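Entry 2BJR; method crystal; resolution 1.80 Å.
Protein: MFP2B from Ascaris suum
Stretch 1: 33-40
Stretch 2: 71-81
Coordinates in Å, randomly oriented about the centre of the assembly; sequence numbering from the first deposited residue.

Stretch 1 (33-40) MYVALWYK
Stretch 2 (71-81) KDLGGQIQVLQ

Stretch 2 enters on the last turn of a helix, crosses two glycines and becomes a strand from Gln 76 onward, running antiparallel at 141° to strand 34-40. The helix end serves Trp 38: Trp 38 has chi1 t and chi2 66°, so NE1 donates to Leu 73 O at 2.8 Å, satisfying the indole's one polar atom in a buried site. Leu 73 (m, t) lays CD2 over one face of the Trp 38 indole, 3.6 Å from the centroid of its five-membered ring. Gly 74 then leaves the helix at phi 84°, psi -176°, where a CB would jam against the preceding carbonyl. Gln 76, exposed, points away but brings its O to the indole edge. Ile 77 (p, t) sets CG2 4.0 Å from Trp 38 CD1 and CD1 3.9 Å from Ala 36 CB.

Gln 78 pairs with Leu 37, CA atoms 5.0 Å apart: Leu 37 N to Gln 78 O is 2.8 Å, Gln 78 N to Leu 37 O 2.9 Å. Its side chain (m, t, chi3 -72°) shares a face with Leu 37 (t, p), and a water donates to both Gln 78 OE1 and Leu 37 O. Val 79 (t) sits opposite Ala 36, CA atoms 4.5 Å apart in a non-hydrogen-bonded pair, with both side chains on the same face and buried. Leu 80 N closes the ladder on Val 35 O at 2.9 Å.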

HETATM    1  N   MSE A  33      -5.810  -0.349  -0.771  1.00 14.43           N
HETATM    2  CA  MSE A  33      -6.944  -1.030  -1.389  1.00 14.98           C
HETATM    3  C   MSE A  33      -6.479  -2.452  -1.679  1.00 15.94           C
HETATM    4  O   MSE A  33      -5.519  -2.630  -2.426  1.00 16.94           O
HETATM    5  CB  MSE A  33      -7.387  -0.313  -2.667  1.00 15.27           C
HETATM    6  CG  MSE A  33      -8.636  -0.878  -3.282  1.00 18.31           C
HETATM    7 SE   MSE A  33      -9.191   0.232  -4.802  1.00 22.73          SE
HETATM    8  CE  MSE A  33      -9.548   1.901  -3.724  1.00 18.27           C
ATOM      9  N   TYR A  34      -7.189  -3.459  -1.118  1.00 14.08           N
ATOM     10  CA  TYR A  34      -6.786  -4.861  -1.180  1.00 13.13           C
ATOM     11  C   TYR A  34      -7.932  -5.711  -1.747  1.00 13.92           C
ATOM     12  O   TYR A  34      -9.096  -5.397  -1.534  1.00 15.04           O
ATOM     13  CB  TYR A  34      -6.359  -5.394   0.194  1.00 12.42           C
ATOM     14  CG  TYR A  34      -5.296  -4.568   0.889  1.00 12.26           C
ATOM     15  CD1 TYR A  34      -5.618  -3.412   1.593  1.00 14.98           C
ATOM     16  CD2 TYR A  34      -3.977  -4.982   0.904  1.00 14.86           C
ATOM     17  CE1 TYR A  34      -4.641  -2.655   2.221  1.00 17.01           C
ATOM     18  CE2 TYR A  34      -3.016  -4.253   1.546  1.00 14.44           C
ATOM     19  CZ  TYR A  34      -3.336  -3.122   2.200  1.00 15.79           C
ATOM     20  OH  TYR A  34      -2.346  -2.475   2.870  1.00 16.50           O
ATOM     21  N   VAL A  35      -7.558  -6.795  -2.423  1.00 14.50           N
ATOM     22  CA  VAL A  35      -8.495  -7.692  -3.069  1.00 15.00           C
ATOM     23  C   VAL A  35      -9.207  -8.508  -1.991  1.00 15.78           C
ATOM     24  O   VAL A  35      -8.567  -9.236  -1.199  1.00 16.15           O
ATOM     25  CB  VAL A  35      -7.782  -8.629  -4.120  1.00 14.39           C
ATOM     26  CG1 VAL A  35      -8.806  -9.441  -4.845  1.00 17.11           C
ATOM     27  CG2 VAL A  35      -6.995  -7.795  -5.112  1.00 16.42           C
ATOM     28  N   ALA A  36     -10.540  -8.454  -2.014  1.00 16.28           N
ATOM     29  CA  ALA A  36     -11.366  -9.071  -0.986  1.00 15.61           C
ATOM     30  C   ALA A  36     -12.495  -9.869  -1.572  1.00 15.29           C
ATOM     31  O   ALA A  36     -12.872  -9.718  -2.734  1.00 15.90           O
ATOM     32  CB  ALA A  36     -11.909  -8.061  -0.024  1.00 16.60           C
ATOM     33  N   LEU A  37     -12.979 -10.770  -0.741  1.00 16.49           N
ATOM     34  CA  LEU A  37     -13.978 -11.781  -1.136  1.00 16.66           C
ATOM     35  C   LEU A  37     -15.007 -11.998  -0.033  1.00 16.79           C
ATOM     36  O   LEU A  37     -14.685 -12.110   1.153  1.00 16.36           O
ATOM     37  CB  LEU A  37     -13.271 -13.110  -1.459  1.00 17.29           C
ATOM     38  CG  LEU A  37     -14.170 -14.344  -1.721  1.00 17.47           C
ATOM     39  CD1 LEU A  37     -14.998 -14.178  -3.021  1.00 18.77           C
ATOM     40  CD2 LEU A  37     -13.247 -15.571  -1.774  1.00 21.22           C
ATOM     41  N   TRP A  38     -16.270 -12.105  -0.442  1.00 18.71           N
ATOM     42  CA  TRP A  38     -17.375 -12.385   0.487  1.00 19.64           C
ATOM     43  C   TRP A  38     -18.353 -13.345  -0.193  1.00 19.52           C
ATOM     44  O   TRP A  38     -18.314 -13.542  -1.414  1.00 18.65           O
ATOM     45  CB  TRP A  38     -18.057 -11.056   0.834  1.00 20.45           C
ATOM     46  CG  TRP A  38     -19.207 -11.101   1.846  1.00 21.57           C
ATOM     47  CD1 TRP A  38     -19.167 -11.413   3.171  1.00 24.85           C
ATOM     48  CD2 TRP A  38     -20.571 -10.780   1.552  1.00 24.56           C
ATOM     49  NE1 TRP A  38     -20.436 -11.323   3.711  1.00 27.16           N
ATOM     50  CE2 TRP A  38     -21.308 -10.922   2.743  1.00 25.37           C
ATOM     51  CE3 TRP A  38     -21.234 -10.381   0.404  1.00 23.86           C
ATOM     52  CZ2 TRP A  38     -22.687 -10.692   2.808  1.00 26.20           C
ATOM     53  CZ3 TRP A  38     -22.615 -10.129   0.482  1.00 30.11           C
ATOM     54  CH2 TRP A  38     -23.301 -10.278   1.674  1.00 24.35           C
ATOM     55  N   TYR A  39     -19.191 -13.960   0.629  1.00 20.09           N
ATOM     56  CA  TYR A  39     -20.178 -14.934   0.145  1.00 21.46           C
ATOM     57  C   TYR A  39     -21.527 -14.583   0.705  1.00 22.03           C
ATOM     58  O   TYR A  39     -21.642 -14.160   1.858  1.00 22.74           O
ATOM     59  CB  TYR A  39     -19.837 -16.358   0.591  1.00 22.09           C
ATOM     60  CG  TYR A  39     -18.671 -16.946  -0.116  1.00 20.73           C
ATOM     61  CD1 TYR A  39     -17.404 -16.638   0.295  1.00 22.46           C
ATOM     62  CD2 TYR A  39     -18.819 -17.839  -1.140  1.00 21.55           C
ATOM     63  CE1 TYR A  39     -16.329 -17.189  -0.303  1.00 23.76           C
ATOM     64  CE2 TYR A  39     -17.744 -18.402  -1.745  1.00 24.73           C
ATOM     65  CZ  TYR A  39     -16.489 -18.044  -1.339  1.00 21.88           C
ATOM     66  OH  TYR A  39     -15.371 -18.606  -1.915  1.00 27.89           O
ATOM     67  N   LYS A  40     -22.543 -14.741  -0.115  1.00 24.15           N
ATOM     68  CA  LYS A  40     -23.911 -14.620   0.330  1.00 25.40           C
ATOM     69  C   LYS A  40     -24.644 -15.841  -0.204  1.00 25.53           C
ATOM     70  O   LYS A  40     -24.699 -16.024  -1.408  1.00 24.35           O
ATOM     71  CB  LYS A  40     -24.529 -13.364  -0.258  1.00 26.39           C
ATOM     72  CG  LYS A  40     -25.983 -13.140   0.126  1.00 31.23           C
ATOM     73  CD  LYS A  40     -26.112 -12.686   1.520  1.00 33.62           C
ATOM     74  CE  LYS A  40     -27.551 -12.382   1.890  1.00 37.26           C
ATOM     75  NZ  LYS A  40     -27.545 -11.853   3.274  1.00 40.33           N
ATOM     76  N   LYS A  71     -22.458  -5.786  10.437  1.00 42.10           N
ATOM     77  CA  LYS A  71     -23.900  -6.089  10.358  1.00 43.30           C
ATOM     78  C   LYS A  71     -24.432  -6.409   8.941  1.00 42.79           C
ATOM     79  O   LYS A  71     -25.318  -7.252   8.786  1.00 44.00           O
ATOM     80  CB  LYS A  71     -24.708  -4.962  10.990  1.00 44.21           C
ATOM     81  CG  LYS A  71     -24.655  -5.015  12.502  1.00 47.59           C
ATOM     82  CD  LYS A  71     -25.436  -3.849  13.138  1.00 52.39           C
ATOM     83  CE  LYS A  71     -25.023  -3.545  14.628  1.00 54.17           C
ATOM     84  NZ  LYS A  71     -25.839  -4.295  15.654  1.00 55.42           N
ATOM     85  N   ASP A  72     -23.886  -5.756   7.911  1.00 40.55           N
ATOM     86  CA  ASP A  72     -24.168  -6.158   6.541  1.00 37.99           C
ATOM     87  C   ASP A  72     -23.527  -7.533   6.223  1.00 34.92           C
ATOM     88  O   ASP A  72     -24.148  -8.419   5.649  1.00 33.93           O
ATOM     89  CB  ASP A  72     -23.622  -5.117   5.558  1.00 38.20           C
ATOM     90  CG  ASP A  72     -24.249  -3.717   5.709  1.00 40.59           C
ATOM     91  OD1 ASP A  72     -25.435  -3.604   6.125  1.00 42.13           O
ATOM     92  OD2 ASP A  72     -23.628  -2.673   5.363  1.00 35.23           O
ATOM     93  N   LEU A  73     -22.271  -7.709   6.614  1.00 31.71           N
ATOM     94  CA  LEU A  73     -21.433  -8.776   6.032  1.00 28.85           C
ATOM     95  C   LEU A  73     -21.202  -9.969   6.938  1.00 28.06           C
ATOM     96  O   LEU A  73     -20.712 -11.018   6.506  1.00 27.67           O
ATOM     97  CB  LEU A  73     -20.056  -8.190   5.669  1.00 27.04           C
ATOM     98  CG  LEU A  73     -20.100  -7.070   4.624  1.00 23.06           C
ATOM     99  CD1 LEU A  73     -18.749  -6.385   4.536  1.00 23.40           C
ATOM    100  CD2 LEU A  73     -20.491  -7.607   3.298  1.00 19.63           C
ATOM    101  N   GLY A  74     -21.533  -9.821   8.205  1.00 28.73           N
ATOM    102  CA  GLY A  74     -21.095 -10.775   9.190  1.00 29.66           C
ATOM    103  C   GLY A  74     -19.700 -10.418   9.638  1.00 29.97           C
ATOM    104  O   GLY A  74     -19.131  -9.399   9.209  1.00 30.36           O
ATOM    105  N   GLY A  75     -19.131 -11.252  10.493  1.00 29.84           N
ATOM    106  CA  GLY A  75     -17.903 -10.884  11.187  1.00 29.81           C
ATOM    107  C   GLY A  75     -16.614 -10.957  10.358  1.00 29.75           C
ATOM    108  O   GLY A  75     -15.611 -10.367  10.770  1.00 30.54           O
ATOM    109  N   GLN A  76     -16.643 -11.678   9.236  1.00 28.64           N
ATOM    110  CA  GLN A  76     -15.433 -11.933   8.464  1.00 29.00           C
ATOM    111  C   GLN A  76     -15.638 -12.006   6.951  1.00 26.23           C
ATOM    112  O   GLN A  76     -16.699 -12.442   6.423  1.00 25.56           O
ATOM    113  CB  GLN A  76     -14.657 -13.162   8.979  1.00 29.39           C
ATOM    114  CG  GLN A  76     -15.430 -14.470   9.149  1.00 33.30           C
ATOM    115  CD  GLN A  76     -16.216 -14.580  10.474  1.00 38.63           C
ATOM    116  OE1 GLN A  76     -17.271 -15.232  10.502  1.00 43.48           O
ATOM    117  NE2 GLN A  76     -15.729 -13.940  11.553  1.00 37.95           N
ATOM    118  N   ILE A  77     -14.595 -11.521   6.256  1.00 23.02           N
ATOM    119  CA  ILE A  77     -14.444 -11.670   4.838  1.00 21.33           C
ATOM    120  C   ILE A  77     -13.138 -12.396   4.592  1.00 20.53           C
ATOM    121  O   ILE A  77     -12.496 -12.842   5.542  1.00 21.12           O
ATOM    122  CB  ILE A  77     -14.411 -10.294   4.142  1.00 21.11           C
ATOM    123  CG1 ILE A  77     -13.313  -9.393   4.736  1.00 22.27           C
ATOM    124  CG2 ILE A  77     -15.758  -9.594   4.258  1.00 23.54           C
ATOM    125  CD1 ILE A  77     -12.784  -8.375   3.723  1.00 22.99           C
ATOM    126  N   GLN A  78     -12.774 -12.537   3.338  1.00 18.67           N
ATOM    127  CA  GLN A  78     -11.443 -13.059   2.996  1.00 19.36           C
ATOM    128  C   GLN A  78     -10.670 -12.016   2.195  1.00 18.99           C
ATOM    129  O   GLN A  78     -11.297 -11.249   1.445  1.00 18.22           O
ATOM    130  CB  GLN A  78     -11.553 -14.350   2.235  1.00 19.60           C
ATOM    131  CG  GLN A  78     -12.003 -15.511   3.125  1.00 22.04           C
ATOM    132  CD  GLN A  78     -12.536 -16.672   2.348  1.00 27.39           C
ATOM    133  OE1 GLN A  78     -13.613 -16.575   1.803  1.00 33.89           O
ATOM    134  NE2 GLN A  78     -11.824 -17.793   2.350  1.00 30.16           N
ATOM    135  N   VAL A  79      -9.348 -12.007   2.392  1.00 17.36           N
ATOM    136  CA  VAL A  79      -8.413 -11.129   1.660  1.00 17.93           C
ATOM    137  C   VAL A  79      -7.421 -11.986   0.929  1.00 17.16           C
ATOM    138  O   VAL A  79      -6.854 -12.974   1.483  1.00 18.77           O
ATOM    139  CB  VAL A  79      -7.728 -10.146   2.614  1.00 18.17           C
ATOM    140  CG1 VAL A  79      -6.732  -9.214   1.863  1.00 16.95           C
ATOM    141  CG2 VAL A  79      -8.796  -9.311   3.309  1.00 20.73           C
ATOM    142  N   LEU A  80      -7.301 -11.732  -0.351  1.00 16.86           N
ATOM    143  CA  LEU A  80      -6.354 -12.467  -1.173  1.00 17.72           C
ATOM    144  C   LEU A  80      -4.957 -12.340  -0.562  1.00 17.90           C
ATOM    145  O   LEU A  80      -4.548 -11.251  -0.121  1.00 16.70           O
ATOM    146  CB  LEU A  80      -6.331 -11.926  -2.567  1.00 17.02           C
ATOM    147  CG  LEU A  80      -5.537 -12.701  -3.626  1.00 16.19           C
ATOM    148  CD1 LEU A  80      -6.046 -14.141  -3.772  1.00 20.78           C
ATOM    149  CD2 LEU A  80      -5.687 -11.963  -4.937  1.00 15.75           C
ATOM    150  N   GLN A  81      -4.260 -13.479  -0.508  1.00 18.91           N
ATOM    151  CA  GLN A  81      -2.935 -13.564   0.106  1.00 19.27           C
ATOM    152  C   GLN A  81      -1.967 -14.135  -0.883  1.00 19.77           C
ATOM    153  O   GLN A  81      -2.275 -15.028  -1.637  1.00 20.44           O
ATOM    154  CB  GLN A  81      -2.998 -14.405   1.366  1.00 18.94           C
ATOM    155  CG  GLN A  81      -1.699 -14.719   2.058  1.00 19.79           C
ATOM    156  CD  GLN A  81      -1.923 -15.509   3.343  1.00 20.79           C
ATOM    157  OE1 GLN A  81      -2.143 -16.699   3.252  1.00 26.03           O
ATOM    158  NE2 GLN A  81      -1.937 -14.863   4.503  1.00 19.36           N
TER
HETATM  159  O   HOH W   1     -15.322 -14.751   2.375  1.00 29.20           O
HETATM  160  O   HOH W   2     -13.262 -19.154  -0.140  1.00 36.16           O
HETATM  161  O   HOH W   3     -26.627  -9.143   3.334  1.00 42.45           O